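Local coordinates for protein endo alpha-1,4 polygalactosaminidase (Neosartorya fumigata, PDB 6OJ1) that cleaves alpha-1,4-linked galactosamine polymers from within the chain, as an endo-acting glycoside hydrolase that disrupts microbial biofilms, at residues D99-S104 with K117-S122; L161-S166 with G190-S195. All coordinates share one frame; numbering follows the deposited sequence.

Interaction 1: D99-S104 with K117-S122; sequences DKFKDS and KWLNIS. With NAG (2-acetamido-2-deoxy-beta-D-glucopyranose), chain C; EDO (1,2-ethanediol), chain G.
Phe101 and Leu119 meet beside the small antiparallel sheet of strands 90-92, 116-119 and 106-109, an addition to the (beta/alpha)-barrel of this GH114 enzyme. Their side chains cross at about a right angle. Both methyls of Leu119 bear on one corner of the ring, where CD1 and CD2 each lie 3.6 Å from Phe101 CE2. Leu119 CD2 also sits 3.7 Å from Phe101 CD2. The CB of Phe101 points toward segment 117-122, whereas Leu119 closes the gap only with its forked end. With chi1 at -66°, Leu119 CG stands beside its backbone N, and the fork then extends to the ring. Tyr91 packs edge-to-face with Phe101, and helix 124-140 covers the pair through Ile129, Arg133 and Met130.

The second link is polar and runs through water. Water 1 donates to Ser104 O at 2.6 Å and accepts from Asn120 ND2 at 2.8 Å. Its other proton goes to O7 of the glycan, so the water ties both segments to the sugar. That sugar is an N-linked NAG, joined to Asn120 ND2 through its C1. The other amide atom of Asn120 closes an Asx turn: OD1 accepts from Ser122 N at 3.1 Å, with the donor lying 42° above the carbonyl plane.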
loop_
_atom_site.group_PDB
_atom_site.type_symbol
_atom_site.label_atom_id
_atom_site.label_comp_id
_atom_site.label_asym_id
_atom_site.label_seq_id
_atom_site.Cartn_x
_atom_site.Cartn_y
_atom_site.Cartn_z
ATOM N N ASP A 99 5.497 3.590 20.918
ATOM C CA ASP A 99 6.224 4.399 21.893
ATOM C C ASP A 99 7.591 4.854 21.392
ATOM O O ASP A 99 8.239 5.663 22.070
ATOM C CB ASP A 99 6.373 3.635 23.194
ATOM C CG ASP A 99 5.038 3.394 23.875
ATOM O OD1 ASP A 99 4.293 4.374 24.103
ATOM O OD2 ASP A 99 4.718 2.229 24.143
ATOM N N LYS A 100 8.036 4.373 20.231
ATOM C CA LYS A 100 9.279 4.887 19.659
ATOM C C LYS A 100 9.131 6.312 19.159
ATOM O O LYS A 100 10.132 7.043 19.072
ATOM C CB LYS A 100 9.741 4.007 18.501
ATOM C CG LYS A 100 10.117 2.572 18.922
ATOM C CD LYS A 100 10.482 1.735 17.686
ATOM C CE LYS A 100 11.004 0.344 18.064
ATOM N NZ LYS A 100 11.349 -0.457 16.841
ATOM N N PHE A 101 7.914 6.705 18.768
ATOM C CA PHE A 101 7.705 8.022 18.173
ATOM C C PHE A 101 7.808 9.128 19.218
ATOM O O PHE A 101 7.334 8.989 20.350
ATOM C CB PHE A 101 6.337 8.082 17.494
ATOM C CG PHE A 101 6.212 7.186 16.307
ATOM C CD1 PHE A 101 5.848 5.856 16.457
ATOM C CD2 PHE A 101 6.451 7.679 15.029
ATOM C CE1 PHE A 101 5.736 5.026 15.344
ATOM C CE2 PHE A 101 6.342 6.860 13.911
ATOM C CZ PHE A 101 5.981 5.534 14.070
ATOM N N LYS A 102 8.430 10.240 18.827
ATOM C CA LYS A 102 8.552 11.396 19.702
ATOM C C LYS A 102 7.417 12.374 19.438
ATOM O O LYS A 102 6.822 12.382 18.358
ATOM C CB LYS A 102 9.900 12.102 19.499
ATOM C CG LYS A 102 11.120 11.232 19.829
ATOM C CD LYS A 102 12.401 11.977 19.402
ATOM C CE LYS A 102 13.671 11.218 19.772
ATOM N NZ LYS A 102 14.875 12.054 19.469
ATOM N N ASP A 103 7.154 13.234 20.429
ATOM C CA ASP A 103 6.139 14.267 20.256
ATOM C C ASP A 103 6.420 15.102 19.016
ATOM O O ASP A 103 5.501 15.430 18.257
ATOM C CB ASP A 103 6.047 15.154 21.505
ATOM C CG ASP A 103 7.339 15.923 21.804
ATOM O OD1 ASP A 103 8.411 15.539 21.293
ATOM O OD2 ASP A 103 7.277 16.916 22.566
ATOM N N SER A 104 7.697 15.401 18.758
ATOM C CA SER A 104 8.070 16.214 17.606
ATOM C C SER A 104 7.924 15.477 16.281
ATOM O O SER A 104 8.011 16.119 15.231
ATOM C CB SER A 104 9.510 16.718 17.778
ATOM O OG SER A 104 10.380 15.628 18.062
ATOM N N LYS A 117 -2.119 10.029 13.259
ATOM C CA LYS A 117 -1.554 11.352 13.025
ATOM C C LYS A 117 -0.515 11.314 11.911
ATOM O O LYS A 117 0.212 10.334 11.748
ATOM C CB LYS A 117 -0.887 11.906 14.296
ATOM C CG LYS A 117 -1.822 12.142 15.465
ATOM C CD LYS A 117 -1.066 12.763 16.629
ATOM C CE LYS A 117 -1.952 12.883 17.869
ATOM N NZ LYS A 117 -3.000 13.922 17.691
ATOM N N TRP A 118 -0.418 12.426 11.169
ATOM C CA TRP A 118 0.613 12.563 10.152
ATOM C C TRP A 118 2.004 12.577 10.789
ATOM O O TRP A 118 2.200 13.122 11.875
ATOM C CB TRP A 118 0.370 13.845 9.339
ATOM C CG TRP A 118 -0.849 13.737 8.464
ATOM C CD1 TRP A 118 -2.064 14.349 8.652
ATOM C CD2 TRP A 118 -0.982 12.927 7.295
ATOM N NE1 TRP A 118 -2.938 13.984 7.646
ATOM C CE2 TRP A 118 -2.295 13.111 6.802
ATOM C CE3 TRP A 118 -0.111 12.067 6.604
ATOM C CZ2 TRP A 118 -2.758 12.470 5.652
ATOM C CZ3 TRP A 118 -0.577 11.425 5.460
ATOM C CH2 TRP A 118 -1.892 11.630 4.998
ATOM N N LEU A 119 2.975 11.965 10.109
ATOM C CA LEU A 119 4.355 11.937 10.582
ATOM C C LEU A 119 5.207 12.968 9.859
ATOM O O LEU A 119 5.003 13.252 8.676
ATOM C CB LEU A 119 4.983 10.568 10.364
ATOM C CG LEU A 119 4.357 9.459 11.204
ATOM C CD1 LEU A 119 4.973 8.122 10.802
ATOM C CD2 LEU A 119 4.551 9.778 12.682
ATOM N N ASN A 120 6.206 13.493 10.571
ATOM C CA ASN A 120 7.277 14.221 9.894
ATOM C C ASN A 120 8.195 13.183 9.266
ATOM O O ASN A 120 9.104 12.642 9.905
ATOM C CB ASN A 120 8.026 15.124 10.859
ATOM C CG ASN A 120 9.093 15.943 10.162
ATOM O OD1 ASN A 120 9.321 15.784 8.961
ATOM N ND2 ASN A 120 9.737 16.815 10.895
ATOM N N ILE A 121 7.949 12.896 7.987
ATOM C CA ILE A 121 8.694 11.844 7.307
ATOM C C ILE A 121 10.141 12.228 7.045
ATOM O O ILE A 121 10.936 11.373 6.627
ATOM C CB ILE A 121 7.970 11.454 6.000
ATOM C CG1 ILE A 121 7.808 12.675 5.076
ATOM C CG2 ILE A 121 6.627 10.764 6.329
ATOM C CD1 ILE A 121 7.109 12.342 3.732
ATOM N N SER A 122 10.522 13.479 7.311
ATOM C CA SER A 122 11.923 13.882 7.220
ATOM C C SER A 122 12.688 13.654 8.516
ATOM O O SER A 122 13.920 13.785 8.531
ATOM C CB SER A 122 12.020 15.364 6.840
ATOM O OG SER A 122 11.364 15.608 5.604
HETATM C C1 NAG C . 10.772 17.616 10.274
HETATM C C2 NAG C . 10.765 19.033 10.819
HETATM C C3 NAG C . 11.883 19.847 10.176
HETATM C C4 NAG C . 13.230 19.147 10.319
HETATM C C5 NAG C . 13.151 17.677 9.894
HETATM C C6 NAG C . 14.382 16.886 10.284
HETATM C C7 NAG C . 8.735 20.195 11.577
HETATM C C8 NAG C . 7.435 20.819 11.159
HETATM N N2 NAG C . 9.479 19.673 10.594
HETATM O O3 NAG C . 11.928 21.118 10.814
HETATM O O4 NAG C . 14.159 19.790 9.453
HETATM O O5 NAG C . 12.036 17.023 10.516
HETATM O O6 NAG C . 14.461 16.700 11.693
HETATM O O7 NAG C . 9.093 20.164 12.746
HETATM C C1 EDO G . 9.551 -3.338 15.438
HETATM O O1 EDO G . 8.494 -3.224 16.394
HETATM C C2 EDO G . 9.325 -2.291 14.365
HETATM O O2 EDO G . 9.495 -0.981 14.924
HETATM O O HOH W 1 9.536 17.407 13.621
#

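Interaction 2: L161-S166 with G190-S195; sequences LTQADS and GDIIPS. With NAG (2-acetamido-2-deoxy-beta-D-glucopyranose), chain E; NAG (2-acetamido-2-deoxy-beta-D-glucopyranose), chain B.
The amide of Gln163 and the carboxylate of Asp191 lie almost parallel, their planes 10° apart, yet the two groups meet through carbon and water. The closest approach is Gln163 NE2 to Asp191 CB, at 3.8 Å. Two waters lie between Gln163 OE1 and the backbone carbonyl of Asp191. Water 2 is nearer the carbonyl, at 2.7 Å from Asp191 O. Water 3 is nearer the amide, at 2.8 Å from Gln163 OE1. They have more acceptors in reach than protons, so not every link can hold at once.

Ile192 supplies the apolar half. Its CG2 methyl lies 4.0 Å from Gln163 CB, and the two side chains run antiparallel to each other where they pass. Ile192 CG1 is flanked by both its backbone N and its carbonyl carbon (chi1 70°), and this branch carries CD1 to 4.0 Å from Ser166 CB. The hydroxyl of Ser166 is bonded elsewhere, to Val150 O.

Thr162 and Asp165 form a capping box at the start of helix 163-179. On the other segment, Ser195 O accepts from O3 of a glycan NAG and from Asn171 ND2. The contact joins the first turn of helix 163-179 to the turn after strand 183-187, where Ile192 also touches Ile167 of that helix and Leu186 of that strand.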
loop_
_atom_site.group_PDB
_atom_site.type_symbol
_atom_site.label_atom_id
_atom_site.label_comp_id
_atom_site.label_asym_id
_atom_site.label_seq_id
_atom_site.Cartn_x
_atom_site.Cartn_y
_atom_site.Cartn_z
ATOM N N LEU A 161 4.494 19.506 5.069
ATOM C CA LEU A 161 5.022 18.463 4.198
ATOM C C LEU A 161 4.850 18.826 2.728
ATOM O O LEU A 161 3.831 19.394 2.318
ATOM C CB LEU A 161 4.312 17.133 4.486
ATOM C CG LEU A 161 4.582 16.476 5.838
ATOM C CD1 LEU A 161 3.773 15.194 5.924
ATOM C CD2 LEU A 161 6.081 16.201 6.056
ATOM N N THR A 162 5.850 18.477 1.923
ATOM C CA THR A 162 5.877 18.814 0.506
ATOM C C THR A 162 6.023 17.557 -0.347
ATOM O O THR A 162 6.382 16.481 0.133
ATOM C CB THR A 162 7.043 19.757 0.182
ATOM O OG1 THR A 162 8.272 19.057 0.424
ATOM C CG2 THR A 162 6.980 21.032 1.027
ATOM N N GLN A 163 5.810 17.736 -1.653
ATOM C CA GLN A 163 6.070 16.653 -2.593
ATOM C C GLN A 163 7.526 16.206 -2.546
ATOM O O GLN A 163 7.809 15.001 -2.565
ATOM C CB GLN A 163 5.671 17.090 -4.000
ATOM C CG GLN A 163 4.164 17.251 -4.158
ATOM C CD GLN A 163 3.754 17.490 -5.591
ATOM O OE1 GLN A 163 4.509 17.209 -6.522
ATOM N NE2 GLN A 163 2.562 18.035 -5.779
ATOM N N ALA A 164 8.463 17.155 -2.456
ATOM C CA ALA A 164 9.873 16.783 -2.365
ATOM C C ALA A 164 10.150 15.962 -1.108
ATOM O O ALA A 164 10.985 15.050 -1.126
ATOM C CB ALA A 164 10.762 18.036 -2.404
ATOM N N ASP A 165 9.463 16.271 -0.003
ATOM C CA ASP A 165 9.637 15.465 1.204
ATOM C C ASP A 165 9.231 14.020 0.944
ATOM O O ASP A 165 9.937 13.086 1.338
ATOM C CB ASP A 165 8.814 16.031 2.369
ATOM C CG ASP A 165 9.337 17.350 2.893
ATOM O OD1 ASP A 165 10.550 17.645 2.794
ATOM O OD2 ASP A 165 8.510 18.101 3.446
ATOM N N SER A 166 8.100 13.824 0.266
ATOM C CA SER A 166 7.624 12.470 -0.003
ATOM C C SER A 166 8.536 11.747 -0.980
ATOM O O SER A 166 8.761 10.538 -0.844
ATOM C CB SER A 166 6.197 12.525 -0.544
ATOM O OG SER A 166 5.299 12.782 0.518
ATOM N N GLY A 190 -0.154 10.167 -6.774
ATOM C CA GLY A 190 0.073 10.235 -8.210
ATOM C C GLY A 190 0.979 11.375 -8.660
ATOM O O GLY A 190 1.676 11.253 -9.672
ATOM N N ASP A 191 0.964 12.505 -7.938
ATOM C CA ASP A 191 1.747 13.671 -8.365
ATOM C C ASP A 191 3.246 13.405 -8.381
ATOM O O ASP A 191 3.976 14.073 -9.132
ATOM C CB ASP A 191 1.457 14.871 -7.466
ATOM C CG ASP A 191 0.074 15.436 -7.684
ATOM O OD1 ASP A 191 -0.236 15.806 -8.836
ATOM O OD2 ASP A 191 -0.706 15.500 -6.714
ATOM N N ILE A 192 3.738 12.467 -7.564
ATOM C CA ILE A 192 5.183 12.237 -7.453
ATOM C C ILE A 192 5.655 11.027 -8.250
ATOM O O ILE A 192 6.842 10.674 -8.177
ATOM C CB ILE A 192 5.657 12.107 -5.989
ATOM C CG1 ILE A 192 5.173 10.807 -5.317
ATOM C CG2 ILE A 192 5.236 13.330 -5.159
ATOM C CD1 ILE A 192 5.882 10.500 -3.983
ATOM N N ILE A 193 4.762 10.385 -9.014
ATOM C CA ILE A 193 5.145 9.197 -9.786
ATOM C C ILE A 193 6.442 9.389 -10.574
ATOM O O ILE A 193 7.322 8.522 -10.479
ATOM C CB ILE A 193 3.982 8.754 -10.684
ATOM C CG1 ILE A 193 2.845 8.134 -9.857
ATOM C CG2 ILE A 193 4.489 7.770 -11.751
ATOM C CD1 ILE A 193 1.564 8.007 -10.711
ATOM N N PRO A 194 6.613 10.450 -11.380
ATOM C CA PRO A 194 7.832 10.550 -12.203
ATOM C C PRO A 194 9.115 10.474 -11.404
ATOM O O PRO A 194 10.129 9.995 -11.920
ATOM C CB PRO A 194 7.694 11.930 -12.868
ATOM C CG PRO A 194 6.257 12.201 -12.882
ATOM C CD PRO A 194 5.712 11.593 -11.620
ATOM N N SER A 195 9.090 10.920 -10.151
ATOM C CA SER A 195 10.297 11.055 -9.353
ATOM C C SER A 195 10.652 9.808 -8.558
ATOM O O SER A 195 11.746 9.768 -7.982
ATOM C CB SER A 195 10.156 12.228 -8.389
ATOM O OG SER A 195 10.079 13.434 -9.119
HETATM C C1 NAG E . 13.248 13.199 -11.335
HETATM C C2 NAG E . 12.187 14.247 -11.659
HETATM C C3 NAG E . 11.177 13.671 -12.654
HETATM C C4 NAG E . 11.870 13.106 -13.895
HETATM C C5 NAG E . 13.043 12.199 -13.494
HETATM C C6 NAG E . 13.897 11.762 -14.663
HETATM C C7 NAG E . 11.895 15.843 -9.813
HETATM C C8 NAG E . 11.106 16.204 -8.587
HETATM N N2 NAG E . 11.522 14.726 -10.454
HETATM O O3 NAG E . 10.255 14.696 -13.010
HETATM O O4 NAG E . 10.991 12.207 -14.566
HETATM O O5 NAG E . 13.918 12.827 -12.544
HETATM O O6 NAG E . 13.354 10.603 -15.279
HETATM O O7 NAG E . 12.831 16.530 -10.202
HETATM C C1 NAG B . 16.887 10.672 -9.571
HETATM C C2 NAG B . 15.698 10.804 -8.593
HETATM C C3 NAG B . 14.565 11.642 -9.206
HETATM C C4 NAG B . 15.112 12.966 -9.735
HETATM C C5 NAG B . 16.242 12.685 -10.720
HETATM C C6 NAG B . 16.847 13.935 -11.324
HETATM C C7 NAG B . 14.641 8.582 -8.955
HETATM C C8 NAG B . 14.235 7.294 -8.291
HETATM N N2 NAG B . 15.214 9.499 -8.156
HETATM O O3 NAG B . 13.582 11.869 -8.201
HETATM O O4 NAG B . 14.124 13.800 -10.338
HETATM O O5 NAG B . 17.288 11.981 -10.040
HETATM O O6 NAG B . 17.785 14.550 -10.451
HETATM O O7 NAG B . 14.452 8.778 -10.156
HETATM O O HOH W 2 4.268 16.688 -9.756
HETATM O O HOH W 3 6.591 15.992 -7.971
#

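How the interactions relate
From the N terminus, interaction 1 comes first. It joins the loop between strands 90-92 and 106-109 to the end of strand 116-119, closing a loop in the small antiparallel sheet. The chain then runs through helix 124-140 and strand 144-148 of the barrel. Interaction 2 opens afterwards, at the start of helix 163-179, and closes just beyond strand 183-187. The two are in series and neither nest nor cross. The centres of interactions 1 and 2 are about 19 Å apart, but their ends touch. Ile121 CD1 packs 3.7 Å from Ser166 OG, and Leu119 O lies 3.6 Å from Leu161 CD1. The end of strand 116-119 and the loop after it thus pack against the start of helix 163-179 and the residues just before it.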